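Local coordinates for protein PHO85 cyclin-10 (Saccharomyces cerevisiae, PDB 4KRD) that partners the cyclin-dependent kinase Pho85 as a cyclin, directing it to phosphorylate and negatively regulate the glycogen synthase Gsy2, at residues H23-D28 and L192-L197; T106-T111 and V141-K146; L112-T115 and I121-L124. All blocks are in the same frame, centred on the assembly; numbering follows the deposited sequence.

Interaction 1. Residues H23-D28 and L192-L197; sequences HGIPVD and LAASKL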
loop_
_atom_site.group_PDB
_atom_site.type_symbol
_atom_site.label_atom_id
_atom_site.label_comp_id
_atom_site.label_asym_id
_atom_site.label_seq_id
_atom_site.Cartn_x
_atom_site.Cartn_y
_atom_site.Cartn_z
ATOM N N HIS B 23 -17.318 -13.346 4.601
ATOM C CA HIS B 23 -18.280 -13.604 5.664
ATOM C C HIS B 23 -18.093 -15.024 6.178
ATOM O O HIS B 23 -18.100 -15.973 5.397
ATOM C CB HIS B 23 -19.715 -13.386 5.179
ATOM C CG HIS B 23 -20.110 -11.943 5.105
ATOM N ND1 HIS B 23 -21.269 -11.517 4.491
ATOM C CD2 HIS B 23 -19.498 -10.826 5.569
ATOM C CE1 HIS B 23 -21.357 -10.202 4.582
ATOM N NE2 HIS B 23 -20.293 -9.757 5.228
ATOM N N GLY B 24 -17.890 -15.157 7.486
ATOM C CA GLY B 24 -17.703 -16.454 8.112
ATOM C C GLY B 24 -16.261 -16.828 8.401
ATOM O O GLY B 24 -15.995 -17.784 9.134
ATOM N N ILE B 25 -15.319 -16.082 7.832
ATOM C CA ILE B 25 -13.900 -16.376 8.029
ATOM C C ILE B 25 -13.328 -15.615 9.231
ATOM O O ILE B 25 -13.358 -14.387 9.259
ATOM C CB ILE B 25 -13.091 -16.059 6.753
ATOM C CG1 ILE B 25 -13.627 -16.877 5.570
ATOM C CG2 ILE B 25 -11.610 -16.319 6.968
ATOM C CD1 ILE B 25 -12.874 -16.649 4.279
ATOM N N PRO B 26 -12.800 -16.351 10.226
ATOM C CA PRO B 26 -12.283 -15.760 11.468
ATOM C C PRO B 26 -11.279 -14.652 11.180
ATOM O O PRO B 26 -10.413 -14.817 10.317
ATOM C CB PRO B 26 -11.564 -16.934 12.146
ATOM C CG PRO B 26 -12.195 -18.161 11.562
ATOM C CD PRO B 26 -12.536 -17.797 10.149
ATOM N N VAL B 27 -11.383 -13.543 11.904
ATOM C CA VAL B 27 -10.526 -12.392 11.646
ATOM C C VAL B 27 -9.067 -12.701 11.972
ATOM O O VAL B 27 -8.156 -12.051 11.460
ATOM C CB VAL B 27 -10.993 -11.152 12.429
ATOM C CG1 VAL B 27 -10.760 -11.355 13.922
ATOM C CG2 VAL B 27 -10.280 -9.903 11.931
ATOM N N ASP B 28 -8.850 -13.706 12.811
ATOM C CA ASP B 28 -7.494 -14.096 13.188
ATOM C C ASP B 28 -7.016 -15.362 12.475
ATOM O O ASP B 28 -6.080 -16.021 12.935
ATOM C CB ASP B 28 -7.391 -14.271 14.708
ATOM N N LEU B 192 -6.033 -14.365 1.669
ATOM C CA LEU B 192 -5.226 -15.536 1.356
ATOM C C LEU B 192 -6.009 -16.797 1.702
ATOM O O LEU B 192 -6.068 -17.751 0.912
ATOM C CB LEU B 192 -3.896 -15.523 2.125
ATOM C CG LEU B 192 -2.861 -14.464 1.735
ATOM C CD1 LEU B 192 -1.491 -14.797 2.308
ATOM C CD2 LEU B 192 -2.778 -14.338 0.239
ATOM N N ALA B 193 -6.624 -16.788 2.880
ATOM C CA ALA B 193 -7.415 -17.927 3.332
ATOM C C ALA B 193 -8.632 -18.142 2.444
ATOM O O ALA B 193 -8.896 -19.264 2.019
ATOM C CB ALA B 193 -7.847 -17.741 4.772
ATOM N N ALA B 194 -9.369 -17.063 2.181
ATOM C CA ALA B 194 -10.592 -17.127 1.384
ATOM C C ALA B 194 -10.393 -17.812 0.037
ATOM O O ALA B 194 -11.307 -18.480 -0.452
ATOM C CB ALA B 194 -11.189 -15.733 1.192
ATOM N N SER B 195 -9.213 -17.660 -0.565
ATOM C CA SER B 195 -8.979 -18.258 -1.875
ATOM C C SER B 195 -9.239 -19.765 -1.851
ATOM O O SER B 195 -9.822 -20.314 -2.789
ATOM C CB SER B 195 -7.568 -17.957 -2.407
ATOM O OG SER B 195 -6.576 -18.651 -1.680
ATOM N N LYS B 196 -8.813 -20.421 -0.777
ATOM C CA LYS B 196 -9.042 -21.857 -0.626
ATOM C C LYS B 196 -10.435 -22.182 -0.070
ATOM O O LYS B 196 -11.068 -23.150 -0.490
ATOM C CB LYS B 196 -7.956 -22.501 0.243
ATOM C CG LYS B 196 -8.099 -24.021 0.332
ATOM C CD LYS B 196 -7.022 -24.659 1.212
ATOM C CE LYS B 196 -7.172 -26.183 1.222
ATOM N NZ LYS B 196 -6.077 -26.865 1.965
ATOM N N LEU B 197 -10.916 -21.379 0.869
ATOM C CA LEU B 197 -12.239 -21.618 1.434
ATOM C C LEU B 197 -13.369 -21.446 0.404
ATOM O O LEU B 197 -14.352 -22.198 0.420
ATOM C CB LEU B 197 -12.470 -20.747 2.677
ATOM C CG LEU B 197 -11.395 -20.876 3.770
ATOM C CD1 LEU B 197 -11.678 -19.955 4.951
ATOM C CD2 LEU B 197 -11.240 -22.321 4.244
#
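Ile-25 meets Leu-197 and Ala-194 through methyl groups, and these apolar touches are the closest approaches between the two segments. CD1 of Ile-25 lies 3.6 Å from CB of Ala-194 and equally 3.6 Å from CD1 of Leu-197, so one methyl is shared by two residues about a turn apart on helix 189-203. Ile-25 and Leu-197 reach toward each other tip to tip; CG1 of Ile-25 also comes within 3.7 Å of CD1 of Leu-197. The extended outer arm of Ile-25 (chi2 -179°) carries CD1 out to the helix, while its CG2 methyl only grazes Leu-197. An alanine here is likely to open a gap over Ala-194 and leave the tip of Leu-197 without its partner.

No hydrogen bond crosses between the segments. The backbone O of Ile-25 instead accepts from Arg-190 NH2, earlier on the same helix, and farther along the loop His-23 ND1 is hydrogen-bonded to Asn-120 OD1. Within the helix, Ser-195 turns its OG back to the carbonyl O of Leu-192, 2.8 Å away.

The loop ahead of helix 36-54 is thus laid against helix 189-203, near the C-terminal end of this cyclin-domain fragment. With 134 Å² buried and both contacts purely van der Waals, this is a small hydrophobic attachment without directional bonds of its own.

Interaction 2. Residues T106-T111 and V141-K146; sequences TFLIDT and VRLSTK
Leu-108 lays its CD1 methyl against the backbone of helix 130-148, overlapping the base of Leu-143 and the start of Ser-144. CD1 is 4.0 Å from CB of Leu-143 and also 4.0 Å from the backbone N of Ser-144; CB of Ser-144 is a little farther, at 4.5 Å. With CG anti to its own carbonyl carbon (chi1 -66°) and the outer arm extended (chi2 178°), Leu-108 sends this one methyl out to the neighbouring helix. The side chains of Leu-108 and Leu-143 cross at about a right angle: Leu-143 offers its CB, and its side chain also packs on Leu-176 and Leu-177 of helix 166-180 and on an apolar side chain of another protein chain. CA of Leu-108 and CA of Ser-144 come within 7.9 Å.

This is packing between two helices in the interior of the mainly helical cyclin fold, where helix 99-113 is a central element. The hydroxyl of Ser-144, buried here, is satisfied by the backbone O of Val-101, linking helix 130-148 to the first turn of helix 99-113.

On helix 130-148, Arg-142 NE and Lys-146 NZ both form salt bridges with OE2 of Glu-173 on helix 166-180, and Lys-146 NZ is also hydrogen-bonded to the backbone of the other protein chain. CE of Lys-146 lies 3.3 Å above the guanidinium plane of Arg-142, offset toward its rim. The carbonyl O of Arg-142 is gripped twice, by Lys-146 N and by Thr-145 OG1, the latter 2.8 Å away, both from the same face of its plane.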
loop_
_atom_site.group_PDB
_atom_site.type_symbol
_atom_site.label_atom_id
_atom_site.label_comp_id
_atom_site.label_asym_id
_atom_site.label_seq_id
_atom_site.Cartn_x
_atom_site.Cartn_y
_atom_site.Cartn_z
ATOM N N THR B 106 -5.796 -15.992 -7.221
ATOM C CA THR B 106 -7.065 -16.696 -7.111
ATOM C C THR B 106 -8.134 -15.795 -6.499
ATOM O O THR B 106 -9.279 -15.767 -6.964
ATOM C CB THR B 106 -6.938 -17.996 -6.290
ATOM O OG1 THR B 106 -5.954 -18.849 -6.883
ATOM C CG2 THR B 106 -8.291 -18.739 -6.231
ATOM N N PHE B 107 -7.764 -15.041 -5.471
ATOM C CA PHE B 107 -8.732 -14.154 -4.848
ATOM C C PHE B 107 -9.176 -13.043 -5.788
ATOM O O PHE B 107 -10.319 -12.598 -5.722
ATOM C CB PHE B 107 -8.227 -13.541 -3.529
ATOM C CG PHE B 107 -9.287 -12.748 -2.828
ATOM C CD1 PHE B 107 -10.252 -13.396 -2.059
ATOM C CD2 PHE B 107 -9.371 -11.371 -2.988
ATOM C CE1 PHE B 107 -11.268 -12.680 -1.438
ATOM C CE2 PHE B 107 -10.397 -10.645 -2.375
ATOM C CZ PHE B 107 -11.343 -11.303 -1.599
ATOM N N LEU B 108 -8.279 -12.580 -6.655
ATOM C CA LEU B 108 -8.649 -11.560 -7.636
ATOM C C LEU B 108 -9.751 -12.076 -8.574
ATOM O O LEU B 108 -10.715 -11.364 -8.875
ATOM C CB LEU B 108 -7.423 -11.073 -8.437
ATOM C CG LEU B 108 -6.347 -10.307 -7.648
ATOM C CD1 LEU B 108 -5.158 -9.925 -8.545
ATOM C CD2 LEU B 108 -6.937 -9.062 -6.985
ATOM N N ILE B 109 -9.617 -13.315 -9.044
ATOM C CA ILE B 109 -10.666 -13.862 -9.889
ATOM C C ILE B 109 -11.946 -14.144 -9.085
ATOM O O ILE B 109 -13.049 -13.914 -9.582
ATOM C CB ILE B 109 -10.191 -15.095 -10.707
ATOM C CG1 ILE B 109 -9.767 -16.235 -9.786
ATOM C CG2 ILE B 109 -9.036 -14.716 -11.644
ATOM C CD1 ILE B 109 -9.656 -17.584 -10.528
ATOM N N ASP B 110 -11.786 -14.619 -7.847
ATOM C CA ASP B 110 -12.886 -14.767 -6.876
ATOM C C ASP B 110 -13.697 -13.494 -6.759
ATOM O O ASP B 110 -14.913 -13.512 -6.816
ATOM C CB ASP B 110 -12.344 -15.044 -5.460
ATOM C CG ASP B 110 -11.880 -16.484 -5.254
ATOM O OD1 ASP B 110 -12.393 -17.393 -5.936
ATOM O OD2 ASP B 110 -11.012 -16.697 -4.367
ATOM N N THR B 111 -13.012 -12.370 -6.550
ATOM C CA THR B 111 -13.729 -11.137 -6.289
ATOM C C THR B 111 -14.313 -10.526 -7.563
ATOM O O THR B 111 -15.285 -9.768 -7.514
ATOM C CB THR B 111 -12.855 -10.133 -5.482
ATOM O OG1 THR B 111 -13.687 -9.109 -4.921
ATOM C CG2 THR B 111 -11.799 -9.515 -6.378
ATOM N N VAL B 141 -2.056 -12.926 -12.402
ATOM C CA VAL B 141 -0.720 -13.183 -11.890
ATOM C C VAL B 141 0.077 -11.886 -11.818
ATOM O O VAL B 141 0.738 -11.639 -10.832
ATOM C CB VAL B 141 0.051 -14.241 -12.706
ATOM C CG1 VAL B 141 1.531 -14.269 -12.290
ATOM C CG2 VAL B 141 -0.606 -15.625 -12.535
ATOM N N ARG B 142 -0.003 -11.064 -12.858
ATOM C CA ARG B 142 0.820 -9.857 -12.932
ATOM C C ARG B 142 0.410 -8.859 -11.865
ATOM O O ARG B 142 1.254 -8.300 -11.163
ATOM C CB ARG B 142 0.755 -9.236 -14.339
ATOM C CG ARG B 142 1.570 -7.941 -14.501
ATOM C CD ARG B 142 3.069 -8.166 -14.265
ATOM N NE ARG B 142 3.867 -7.037 -14.752
ATOM C CZ ARG B 142 5.174 -6.913 -14.559
ATOM N NH1 ARG B 142 5.827 -7.847 -13.884
ATOM N NH2 ARG B 142 5.820 -5.861 -15.033
ATOM N N LEU B 143 -0.895 -8.655 -11.719
ATOM C CA LEU B 143 -1.428 -7.726 -10.728
ATOM C C LEU B 143 -1.075 -8.219 -9.328
ATOM O O LEU B 143 -0.701 -7.442 -8.447
ATOM C CB LEU B 143 -2.953 -7.603 -10.901
ATOM C CG LEU B 143 -3.616 -6.261 -10.602
ATOM C CD1 LEU B 143 -2.756 -5.117 -11.121
ATOM C CD2 LEU B 143 -5.029 -6.193 -11.208
ATOM N N SER B 144 -1.186 -9.528 -9.132
ATOM C CA SER B 144 -0.859 -10.139 -7.857
ATOM C C SER B 144 0.576 -9.838 -7.418
ATOM O O SER B 144 0.808 -9.444 -6.267
ATOM C CB SER B 144 -1.092 -11.661 -7.908
ATOM O OG SER B 144 -0.564 -12.259 -6.739
ATOM N N THR B 145 1.539 -10.019 -8.323
ATOM C CA THR B 145 2.932 -9.751 -7.980
ATOM C C THR B 145 3.146 -8.280 -7.599
ATOM O O THR B 145 3.925 -7.981 -6.700
ATOM C CB THR B 145 3.936 -10.131 -9.111
ATOM O OG1 THR B 145 3.716 -9.304 -10.261
ATOM C CG2 THR B 145 3.822 -11.616 -9.480
ATOM N N LYS B 146 2.435 -7.377 -8.268
ATOM C CA LYS B 146 2.578 -5.943 -8.009
ATOM C C LYS B 146 1.915 -5.507 -6.693
ATOM O O LYS B 146 2.337 -4.533 -6.074
ATOM C CB LYS B 146 2.038 -5.131 -9.193
ATOM C CG LYS B 146 2.956 -5.158 -10.396
ATOM C CD LYS B 146 2.563 -4.182 -11.489
ATOM C CE LYS B 146 3.624 -4.161 -12.593
ATOM N NZ LYS B 146 3.290 -3.234 -13.701
#

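Interaction 3. Residues L112-T115 and I121-L124; sequences LFLT and ILQL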
loop_
_atom_site.group_PDB
_atom_site.type_symbol
_atom_site.label_atom_id
_atom_site.label_comp_id
_atom_site.label_asym_id
_atom_site.label_seq_id
_atom_site.Cartn_x
_atom_site.Cartn_y
_atom_site.Cartn_z
ATOM N N LEU B 112 -13.732 -10.857 -8.711
ATOM C CA LEU B 112 -14.312 -10.423 -9.976
ATOM C C LEU B 112 -15.630 -11.169 -10.269
ATOM O O LEU B 112 -16.619 -10.574 -10.734
ATOM C CB LEU B 112 -13.311 -10.635 -11.120
ATOM C CG LEU B 112 -13.745 -10.285 -12.551
ATOM C CD1 LEU B 112 -14.374 -8.887 -12.651
ATOM C CD2 LEU B 112 -12.584 -10.452 -13.554
ATOM N N PHE B 113 -15.651 -12.469 -9.999
ATOM C CA PHE B 113 -16.765 -13.300 -10.501
ATOM C C PHE B 113 -17.830 -13.650 -9.458
ATOM O O PHE B 113 -18.940 -14.039 -9.813
ATOM C CB PHE B 113 -16.230 -14.572 -11.176
ATOM C CG PHE B 113 -15.523 -14.309 -12.476
ATOM C CD1 PHE B 113 -16.245 -14.015 -13.618
ATOM C CD2 PHE B 113 -14.139 -14.321 -12.551
ATOM C CE1 PHE B 113 -15.599 -13.746 -14.814
ATOM C CE2 PHE B 113 -13.496 -14.056 -13.753
ATOM C CZ PHE B 113 -14.233 -13.765 -14.880
ATOM N N LEU B 114 -17.490 -13.515 -8.179
ATOM C CA LEU B 114 -18.371 -13.944 -7.096
ATOM C C LEU B 114 -18.687 -12.844 -6.092
ATOM O O LEU B 114 -17.819 -12.032 -5.739
ATOM C CB LEU B 114 -17.732 -15.105 -6.320
ATOM C CG LEU B 114 -17.446 -16.410 -7.080
ATOM C CD1 LEU B 114 -16.450 -17.272 -6.304
ATOM C CD2 LEU B 114 -18.737 -17.166 -7.339
ATOM N N THR B 115 -19.927 -12.842 -5.616
ATOM C CA THR B 115 -20.283 -12.098 -4.412
ATOM C C THR B 115 -21.164 -12.990 -3.519
ATOM O O THR B 115 -21.321 -14.190 -3.793
ATOM C CB THR B 115 -21.016 -10.784 -4.776
ATOM O OG1 THR B 115 -21.194 -9.981 -3.605
ATOM C CG2 THR B 115 -22.374 -11.083 -5.396
ATOM N N ILE B 121 -25.388 -16.200 0.717
ATOM C CA ILE B 121 -25.291 -17.218 -0.325
ATOM C C ILE B 121 -24.441 -16.729 -1.493
ATOM O O ILE B 121 -24.646 -15.633 -2.014
ATOM C CB ILE B 121 -26.683 -17.647 -0.850
ATOM C CG1 ILE B 121 -27.600 -18.014 0.320
ATOM C CG2 ILE B 121 -26.556 -18.811 -1.837
ATOM C CD1 ILE B 121 -27.003 -19.032 1.257
ATOM N N LEU B 122 -23.495 -17.562 -1.906
ATOM C CA LEU B 122 -22.587 -17.236 -2.998
ATOM C C LEU B 122 -23.389 -17.028 -4.284
ATOM O O LEU B 122 -24.343 -17.759 -4.556
ATOM C CB LEU B 122 -21.588 -18.383 -3.158
ATOM C CG LEU B 122 -20.142 -18.158 -3.568
ATOM C CD1 LEU B 122 -19.445 -17.180 -2.618
ATOM C CD2 LEU B 122 -19.415 -19.495 -3.613
ATOM N N GLN B 123 -23.016 -16.017 -5.061
ATOM C CA GLN B 123 -23.687 -15.704 -6.324
ATOM C C GLN B 123 -22.650 -15.408 -7.399
ATOM O O GLN B 123 -21.632 -14.774 -7.116
ATOM C CB GLN B 123 -24.579 -14.472 -6.182
ATOM C CG GLN B 123 -25.755 -14.627 -5.238
ATOM C CD GLN B 123 -26.743 -15.662 -5.721
ATOM O OE1 GLN B 123 -27.112 -15.690 -6.897
ATOM N NE2 GLN B 123 -27.174 -16.524 -4.813
ATOM N N LEU B 124 -22.912 -15.854 -8.626
ATOM C CA LEU B 124 -22.084 -15.506 -9.770
ATOM C C LEU B 124 -22.458 -14.120 -10.288
ATOM O O LEU B 124 -23.626 -13.843 -10.559
ATOM C CB LEU B 124 -22.233 -16.551 -10.889
ATOM C CG LEU B 124 -21.252 -16.407 -12.058
ATOM C CD1 LEU B 124 -19.842 -16.749 -11.609
ATOM C CD2 LEU B 124 -21.655 -17.274 -13.259
#
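Leu-114 and Leu-122 bring their branched ends together on a small antiparallel beta hairpin, formed where helix 99-113 gives way to strand 114-116 and the chain returns as strand 122-124. CD2 of Leu-114 fits into the corner formed by CG of Leu-122, 4.1 Å away, and Gln-123 O, at 3.8 Å, the two leucines crossing obliquely. CD1 of Leu-122 lies in turn 3.7 Å from Thr-115 O. This apolar ridge continues into the helical body: Leu-114 and Leu-124 pack on Leu-50 of helix 36-54, Leu-114 and Leu-122 on Leu-202 of helix 189-203.

Leu-114 and Leu-124 form a non-hydrogen-bonded pair, and Thr-115 and Gln-123 the hydrogen-bonded pair next to it. On the other face of the sheet, CG2 of Thr-115 rests 4.1 Å from CB of Gln-123. The glutamine then bends at chi2 (-64°), taking its amide away from the threonine. Leu-124 meets Phe-113, still helical: CD1 of the leucine lies against Phe-113 O, at 3.4 Å, and Phe-113 CB, at 4.2 Å.

Two backbone bonds join these segments, and backbone bonding of Phe-113 with Lys-125 adds to them. Thr-115 N donates to Gln-123 O over 3.0 Å, nearly straight at 164° and in the carbonyl plane. The return bond, from Gln-123 N to Thr-115 O, is shorter at 2.8 Å, yet its donor stands above the carbonyl plane, 36° out of it.

In the fold
Interaction 3 is nested along the chain within the loop closed by interaction 2, and both lie within the longer loop closed by interaction 1. Helix 99-113 is common to interactions 2 and 3: Leu-108 on it meets helix 130-148, and its end runs straight into the hairpin, from which strand 122-124 leads on to helix 130-148. The centres of interactions 2 and 3 are about 16 Å apart, as are those of 1 and 2; those of 1 and 3 are about 15 Å apart, without touching. Interaction 1 touches interaction 2 where helix 189-203 packs on helix 99-113, with Ser-195 CB 3.9 Å from Thr-106 CB. Helix 99-113, in the middle of the domain, thus joins the hairpin to the helix on which the N-terminal loop packs.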